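Local coordinates for protein thiol-disulfide isomerase and thioredoxins (Corynebacterium glutamicum, PDB 3LOR) that probably acts as a thioredoxin-fold oxidoreductase or isomerase that exchanges thiols and disulfides, and has been seen to bind calcium, at residues Gln54-His57 with Arg58-Glu62; Gln107-Ser111 with Thr112-Tyr116; Asp143-Leu146 with Gly147-Gly151. All coordinates share one frame; numbering follows the deposited sequence.

Contact 1. Residues Gln54-His57 with Arg58-Glu62; sequences QKIH and RMIDE
His57 and Glu62 meet where helix 43-59 gives out: the carboxylate oxygen Glu62 OE2 comes in at the edge of the imidazole, near its plane, 3.5 Å from His57 CE1. A water in the same ring plane joins them, 2.9 Å from His57 ND1 and donating to Glu62 OE2 over 2.9 Å. With CG anti to the backbone N (chi1 175°), His57 carries its ring on the carbonyl side, where the chain returns after Asp61. Ring and carboxylate planes are 62° apart, and Gln66 NE2 also donates to Glu62 OE2. The last helical bond here runs from Ile60 N to Ile56 O, 2.9 Å, and Ile60 is the first residue to leave helical angles. Further back, Lys55 and the selenomethionine Met59 run side by side, Lys55 CG 4.0 Å from Met59 SE; the extended lysine continues to salt bridges with Asp143 and with Asp142 of the second subunit. This helix end belongs to the beta-alpha-beta unit of strand 32-38, helix 43-59 and strand 65-71. Ile56 and His57 lie on Val67 of strand 65-71 and Ile60 on Val65, while Ile56, Met59 and Ile60 also pack on Phe144, Val145 and Leu148 of the second subunit, respectively.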
loop_
_atom_site.group_PDB
_atom_site.type_symbol
_atom_site.label_atom_id
_atom_site.label_comp_id
_atom_site.label_asym_id
_atom_site.label_seq_id
_atom_site.Cartn_x
_atom_site.Cartn_y
_atom_site.Cartn_z
ATOM N N GLN A 54 6.967 1.336 -15.828
ATOM C CA GLN A 54 6.353 0.135 -16.367
ATOM C C GLN A 54 4.848 0.259 -16.388
ATOM O O GLN A 54 4.232 -0.134 -17.303
ATOM C CB GLN A 54 6.724 -1.125 -15.607
ATOM C CG GLN A 54 8.168 -1.327 -15.372
ATOM C CD GLN A 54 8.507 -2.684 -14.832
ATOM O OE1 GLN A 54 8.628 -3.621 -15.566
ATOM N NE2 GLN A 54 8.677 -2.779 -13.544
ATOM N N LYS A 55 4.282 0.843 -15.360
ATOM C CA LYS A 55 2.881 1.055 -15.302
ATOM C C LYS A 55 2.418 1.969 -16.407
ATOM O O LYS A 55 1.426 1.731 -17.014
ATOM C CB LYS A 55 2.479 1.613 -13.955
ATOM C CG LYS A 55 1.022 1.795 -13.738
ATOM C CD LYS A 55 0.754 2.473 -12.419
ATOM C CE LYS A 55 -0.612 2.194 -11.918
ATOM N NZ LYS A 55 -0.791 2.599 -10.507
ATOM N N ILE A 56 3.158 3.015 -16.674
ATOM C CA ILE A 56 2.804 3.888 -17.735
ATOM C C ILE A 56 2.839 3.134 -19.052
ATOM O O ILE A 56 1.953 3.222 -19.821
ATOM C CB ILE A 56 3.776 5.044 -17.841
ATOM C CG1 ILE A 56 3.671 5.971 -16.652
ATOM C CG2 ILE A 56 3.518 5.821 -19.046
ATOM C CD1 ILE A 56 4.787 6.915 -16.559
ATOM N N HIS A 57 3.880 2.370 -19.256
ATOM C CA HIS A 57 4.066 1.634 -20.465
ATOM C C HIS A 57 2.943 0.628 -20.721
ATOM O O HIS A 57 2.498 0.494 -21.805
ATOM C CB HIS A 57 5.392 0.931 -20.390
ATOM C CG HIS A 57 5.672 0.028 -21.533
ATOM N ND1 HIS A 57 5.914 0.482 -22.799
ATOM C CD2 HIS A 57 5.775 -1.312 -21.596
ATOM C CE1 HIS A 57 6.157 -0.533 -23.589
ATOM N NE2 HIS A 57 6.082 -1.634 -22.883
ATOM N N ARG A 58 2.532 -0.086 -19.702
ATOM C CA ARG A 58 1.414 -0.991 -19.777
ATOM C C ARG A 58 0.069 -0.341 -19.946
ATOM O O ARG A 58 -0.735 -0.808 -20.669
ATOM C CB ARG A 58 1.425 -1.929 -18.578
ATOM C CG ARG A 58 2.679 -2.773 -18.520
ATOM C CD ARG A 58 2.665 -3.775 -17.405
ATOM N NE ARG A 58 3.969 -4.308 -17.027
ATOM C CZ ARG A 58 4.861 -4.847 -17.851
ATOM N NH1 ARG A 58 4.635 -4.912 -19.136
ATOM N NH2 ARG A 58 6.000 -5.304 -17.393
HETATM N N MSE A 59 -0.183 0.712 -19.214
HETATM C CA MSE A 59 -1.382 1.517 -19.341
HETATM C C MSE A 59 -1.636 2.422 -20.532
HETATM O O MSE A 59 -2.748 2.651 -20.857
HETATM C CB MSE A 59 -1.700 2.226 -18.051
HETATM C CG MSE A 59 -1.785 1.260 -16.932
HETATM SE SE MSE A 59 -2.576 1.953 -15.460
HETATM C CE MSE A 59 -4.330 1.487 -15.912
ATOM N N ILE A 60 -0.623 3.027 -21.097
ATOM C CA ILE A 60 -0.852 3.966 -22.148
ATOM C C ILE A 60 -0.200 3.490 -23.395
ATOM O O ILE A 60 0.910 3.069 -23.387
ATOM C CB ILE A 60 -0.343 5.335 -21.802
ATOM C CG1 ILE A 60 -0.946 5.810 -20.508
ATOM C CG2 ILE A 60 -0.686 6.310 -22.866
ATOM C CD1 ILE A 60 -0.503 7.088 -20.174
ATOM N N ASP A 61 -0.929 3.567 -24.473
ATOM C CA ASP A 61 -0.451 3.128 -25.738
ATOM C C ASP A 61 0.680 3.981 -26.293
ATOM O O ASP A 61 0.711 5.150 -26.101
ATOM C CB ASP A 61 -1.600 3.110 -26.725
ATOM C CG ASP A 61 -1.316 2.244 -27.891
ATOM O OD1 ASP A 61 -1.219 1.046 -27.704
ATOM O OD2 ASP A 61 -1.135 2.777 -28.964
ATOM N N GLU A 62 1.561 3.367 -27.046
ATOM C CA GLU A 62 2.691 4.063 -27.629
ATOM C C GLU A 62 2.357 4.989 -28.749
ATOM O O GLU A 62 3.189 5.698 -29.205
ATOM C CB GLU A 62 3.812 3.139 -28.025
ATOM C CG GLU A 62 4.549 2.667 -26.866
ATOM C CD GLU A 62 5.610 1.672 -27.183
ATOM O OE1 GLU A 62 5.565 1.007 -28.228
ATOM O OE2 GLU A 62 6.504 1.540 -26.370
HETATM O O HOH W 1 6.034 3.130 -23.964
HETATM O O HOH W 2 2.772 1.339 -24.274
#

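Contact 2. Residues Gln107-Ser111 with Thr112-Tyr116; sequences QRIPS and TMKKY
Ile109 lays its CG2 branch across the selenomethionine Met113, 3.7 Å from Met113 CG, and this is the tight part of the contact. The two side chains cross at about a right angle. Because CG of Met113 is anti to the backbone N (chi1 173°) and the chain stays extended, the whole selenoether passes the isoleucine, and Met113 CE ends 4.1 Å from Ile109 CD1. Phe74 touches both residues, and Pro110 CG adds a looser contact at 4.2 Å to Met113 CB. Pro110 holds the N-cap position of helix 111-115 but has no side-chain group to cap with; Thr112 N and Met113 N instead donate to the Asp101 carboxylate, to OD1 and OD2 respectively. Helical bonding starts with Lys114 N to Pro110 O, 2.9 Å and nearly in line with the carbonyl. Lys114 marks the solvent side: its CB rests 3.5 Å from Pro110 O, then the chain bends outward near Arg104. Ser111, Thr112 and Lys115 turn to residues 11-13, where calcium has been seen in this protein though none is bound to this chain. Ser111 OG hydrogen-bonds to Asp13 OD2, Lys115 NZ forms a salt bridge with Asp13 OD1 and bonds to Glu11 O, and Thr112 OG1 pairs with Asp13 N. The short helix thus follows strand 98-101, ties the segment leading into strand 14-17, and precedes strand 123-127.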
loop_
_atom_site.group_PDB
_atom_site.type_symbol
_atom_site.label_atom_id
_atom_site.label_comp_id
_atom_site.label_asym_id
_atom_site.label_seq_id
_atom_site.Cartn_x
_atom_site.Cartn_y
_atom_site.Cartn_z
ATOM N N GLN A 107 35.137 11.568 -16.187
ATOM C CA GLN A 107 34.161 12.068 -15.254
ATOM C C GLN A 107 33.115 11.037 -14.892
ATOM O O GLN A 107 32.686 10.288 -15.704
ATOM C CB GLN A 107 33.503 13.297 -15.828
ATOM C CG GLN A 107 34.398 14.483 -15.977
ATOM C CD GLN A 107 35.027 14.894 -14.686
ATOM O OE1 GLN A 107 36.146 15.293 -14.652
ATOM N NE2 GLN A 107 34.308 14.780 -13.630
ATOM N N ARG A 108 32.731 11.011 -13.645
ATOM C CA ARG A 108 31.647 10.174 -13.189
ATOM C C ARG A 108 30.239 10.473 -13.734
ATOM O O ARG A 108 29.485 9.584 -13.931
ATOM C CB ARG A 108 31.627 10.129 -11.680
ATOM C CG ARG A 108 32.741 9.402 -11.102
ATOM C CD ARG A 108 32.352 8.815 -9.824
ATOM N NE ARG A 108 32.955 9.515 -8.742
ATOM C CZ ARG A 108 32.494 10.646 -8.272
ATOM N NH1 ARG A 108 31.413 11.157 -8.792
ATOM N NH2 ARG A 108 33.084 11.250 -7.268
ATOM N N ILE A 109 29.907 11.734 -13.940
ATOM C CA ILE A 109 28.595 12.104 -14.396
ATOM C C ILE A 109 28.537 11.982 -15.892
ATOM O O ILE A 109 29.328 12.521 -16.564
ATOM C CB ILE A 109 28.215 13.530 -14.028
ATOM C CG1 ILE A 109 28.456 13.849 -12.560
ATOM C CG2 ILE A 109 26.808 13.800 -14.391
ATOM C CD1 ILE A 109 27.916 12.929 -11.616
ATOM N N PRO A 110 27.579 11.235 -16.382
ATOM C CA PRO A 110 27.319 11.069 -17.802
ATOM C C PRO A 110 26.628 12.260 -18.468
ATOM O O PRO A 110 26.146 13.155 -17.845
ATOM C CB PRO A 110 26.461 9.820 -17.855
ATOM C CG PRO A 110 25.887 9.713 -16.603
ATOM C CD PRO A 110 26.735 10.358 -15.591
ATOM N N SER A 111 26.670 12.222 -19.774
ATOM C CA SER A 111 26.412 13.336 -20.626
ATOM C C SER A 111 25.036 13.948 -20.607
ATOM O O SER A 111 24.925 15.108 -20.417
ATOM C CB SER A 111 26.710 12.918 -22.033
ATOM O OG SER A 111 26.919 14.028 -22.812
ATOM N N THR A 112 24.005 13.147 -20.744
ATOM C CA THR A 112 22.647 13.614 -20.668
ATOM C C THR A 112 22.364 14.161 -19.292
ATOM O O THR A 112 21.778 15.190 -19.147
ATOM C CB THR A 112 21.629 12.534 -21.078
ATOM O OG1 THR A 112 21.976 11.994 -22.333
ATOM C CG2 THR A 112 20.274 13.089 -21.185
HETATM N N MSE A 113 22.841 13.486 -18.285
HETATM C CA MSE A 113 22.656 13.910 -16.928
HETATM C C MSE A 113 23.296 15.261 -16.629
HETATM O O MSE A 113 22.711 16.068 -15.975
HETATM C CB MSE A 113 23.170 12.830 -15.978
HETATM C CG MSE A 113 23.199 13.168 -14.491
HETATM SE SE MSE A 113 23.374 11.680 -13.299
HETATM C CE MSE A 113 23.810 12.590 -11.857
ATOM N N LYS A 114 24.500 15.476 -17.122
ATOM C CA LYS A 114 25.191 16.747 -17.043
ATOM C C LYS A 114 24.476 17.844 -17.789
ATOM O O LYS A 114 24.255 18.899 -17.297
ATOM C CB LYS A 114 26.548 16.604 -17.689
ATOM C CG LYS A 114 27.681 17.290 -17.009
ATOM C CD LYS A 114 27.392 18.669 -16.561
ATOM C CE LYS A 114 28.638 19.472 -16.438
ATOM N NZ LYS A 114 28.683 20.116 -15.155
ATOM N N LYS A 115 24.078 17.534 -18.993
ATOM C CA LYS A 115 23.475 18.475 -19.882
ATOM C C LYS A 115 22.205 19.057 -19.278
ATOM O O LYS A 115 21.970 20.221 -19.364
ATOM C CB LYS A 115 23.156 17.730 -21.162
ATOM C CG LYS A 115 22.668 18.512 -22.279
ATOM C CD LYS A 115 21.884 17.638 -23.270
ATOM C CE LYS A 115 22.727 17.157 -24.356
ATOM N NZ LYS A 115 21.996 16.713 -25.525
ATOM N N TYR A 116 21.387 18.241 -18.649
ATOM C CA TYR A 116 20.159 18.729 -18.101
ATOM C C TYR A 116 20.273 19.009 -16.635
ATOM O O TYR A 116 19.317 19.328 -15.976
ATOM C CB TYR A 116 19.007 17.800 -18.426
ATOM C CG TYR A 116 18.762 17.681 -19.896
ATOM C CD1 TYR A 116 18.625 18.787 -20.684
ATOM C CD2 TYR A 116 18.708 16.467 -20.495
ATOM C CE1 TYR A 116 18.416 18.667 -21.985
ATOM C CE2 TYR A 116 18.505 16.348 -21.779
ATOM C CZ TYR A 116 18.366 17.430 -22.527
ATOM O OH TYR A 116 18.163 17.285 -23.823
#

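Contact 3. Residues Asp143-Leu146 with Gly147-Gly151; sequences DFVL and GLLLG
Leu148 stands over one face of the Phe144 ring, its CG 4.2 Å from the ring centroid and 18° off the normal, a CH-pi contact shifted toward the rim. Both methyls turn to the far end of the ring: Leu148 CD1 lies 3.7 Å from Phe144 CE2, and Leu148 CD2 lies 4.0 Å from Phe144 CZ. The two first torsions differ, and this brings the pair together: Phe144 has CG anti to its backbone N, whereas Leu148, one turn on, has CG anti to its carbonyl carbon (chi1 -71°) and leans back along the helix over the aromatic plane. Val145 and Leu149 instead run side by side in the same direction, brushing through Val145 CG1 and Leu149 CD1 at 4.2 Å, with Leu149 CG 3.3 Å from Val145 O. Leu150 packs its CB and CG against Leu146 O and donates its N to the same oxygen at 3.0 Å, the straightest of the four i to i+4 bonds here at 179°. Gly147 has no side chain, and Phe144 of the second subunit lies on it; Leu148 and Leu150 of the two copies also meet. Leu146 faces Ile56 of helix 43-59, and Leu150 reaches Val32, Val34 and Leu126 of the sheet. Apart from Asp143, which pairs with Lys55, the side chains are hydrocarbon, while the helix bonds satisfy the amides inside. Such chemistry is consistent with this helix joining sheet and subunit interface mainly by apolar packing, with charge kept to its first turn.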
loop_
_atom_site.group_PDB
_atom_site.type_symbol
_atom_site.label_atom_id
_atom_site.label_comp_id
_atom_site.label_asym_id
_atom_site.label_seq_id
_atom_site.Cartn_x
_atom_site.Cartn_y
_atom_site.Cartn_z
ATOM N N ASP A 143 1.526 8.991 -8.193
ATOM C CA ASP A 143 0.869 8.524 -9.390
ATOM C C ASP A 143 -0.184 9.482 -9.931
ATOM O O ASP A 143 -0.249 9.699 -11.104
ATOM C CB ASP A 143 0.118 7.250 -9.075
ATOM C CG ASP A 143 0.894 5.987 -9.336
ATOM O OD1 ASP A 143 2.046 5.991 -9.715
ATOM O OD2 ASP A 143 0.298 4.935 -9.156
ATOM N N PHE A 144 -1.007 10.039 -9.064
ATOM C CA PHE A 144 -2.008 10.998 -9.448
ATOM C C PHE A 144 -1.442 12.269 -10.077
ATOM O O PHE A 144 -1.929 12.736 -11.056
ATOM C CB PHE A 144 -2.830 11.377 -8.240
ATOM C CG PHE A 144 -3.884 12.353 -8.522
ATOM C CD1 PHE A 144 -4.886 12.061 -9.380
ATOM C CD2 PHE A 144 -3.879 13.579 -7.937
ATOM C CE1 PHE A 144 -5.829 12.935 -9.646
ATOM C CE2 PHE A 144 -4.861 14.468 -8.214
ATOM C CZ PHE A 144 -5.837 14.129 -9.069
ATOM N N VAL A 145 -0.398 12.815 -9.490
ATOM C CA VAL A 145 0.267 13.977 -10.027
ATOM C C VAL A 145 0.877 13.728 -11.400
ATOM O O VAL A 145 0.775 14.532 -12.259
ATOM C CB VAL A 145 1.358 14.457 -9.093
ATOM C CG1 VAL A 145 2.122 15.540 -9.682
ATOM C CG2 VAL A 145 0.823 14.895 -7.834
ATOM N N LEU A 146 1.495 12.583 -11.572
ATOM C CA LEU A 146 2.028 12.181 -12.838
ATOM C C LEU A 146 0.933 12.023 -13.892
ATOM O O LEU A 146 1.093 12.436 -14.989
ATOM C CB LEU A 146 2.878 10.931 -12.708
ATOM C CG LEU A 146 3.751 10.592 -13.910
ATOM C CD1 LEU A 146 4.612 11.671 -14.343
ATOM C CD2 LEU A 146 4.546 9.361 -13.766
ATOM N N GLY A 147 -0.198 11.482 -13.515
ATOM C CA GLY A 147 -1.302 11.422 -14.412
ATOM C C GLY A 147 -1.731 12.794 -14.820
ATOM O O GLY A 147 -1.945 13.028 -15.958
ATOM N N LEU A 148 -1.820 13.710 -13.878
ATOM C CA LEU A 148 -2.238 15.042 -14.191
ATOM C C LEU A 148 -1.266 15.661 -15.171
ATOM O O LEU A 148 -1.685 16.248 -16.102
ATOM C CB LEU A 148 -2.341 15.924 -12.956
ATOM C CG LEU A 148 -3.412 15.769 -11.896
ATOM C CD1 LEU A 148 -3.154 16.651 -10.738
ATOM C CD2 LEU A 148 -4.727 16.036 -12.455
ATOM N N LEU A 149 0.023 15.491 -14.952
ATOM C CA LEU A 149 0.997 16.045 -15.838
ATOM C C LEU A 149 0.955 15.485 -17.226
ATOM O O LEU A 149 0.959 16.238 -18.144
ATOM C CB LEU A 149 2.401 15.910 -15.283
ATOM C CG LEU A 149 2.682 16.639 -13.989
ATOM C CD1 LEU A 149 3.937 16.214 -13.402
ATOM C CD2 LEU A 149 2.642 18.087 -14.132
ATOM N N LEU A 150 0.901 14.175 -17.369
ATOM C CA LEU A 150 0.754 13.564 -18.668
ATOM C C LEU A 150 -0.542 13.919 -19.360
ATOM O O LEU A 150 -0.564 14.218 -20.500
ATOM C CB LEU A 150 0.840 12.059 -18.567
ATOM C CG LEU A 150 2.214 11.534 -18.306
ATOM C CD1 LEU A 150 2.223 10.128 -18.267
ATOM C CD2 LEU A 150 3.095 11.983 -19.364
ATOM N N GLY A 151 -1.621 13.889 -18.623
ATOM C CA GLY A 151 -2.912 14.113 -19.184
ATOM C C GLY A 151 -2.934 15.486 -19.766
ATOM O O GLY A 151 -3.477 15.693 -20.788
#

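Overall arrangement
Contacts 1 and 3 form one neighbourhood. Their centres are 13 Å apart, they meet through the Lys55-Asp143 salt bridge and through Ile56 CD1 on Leu146 CD2 at 3.7 Å, and both touch the second subunit. Contact 1 is a surface helix end with water and mixed charges; contact 3 is partly buried and almost wholly apolar. Contact 2, also partly buried, stands on the opposite side of the chain's centre, about 17 Å from contact 1 and 16 Å from contact 3 by nearest atoms. It touches no other chain, and couples a small apolar cluster to residues 11-13, where calcium has been seen in this protein.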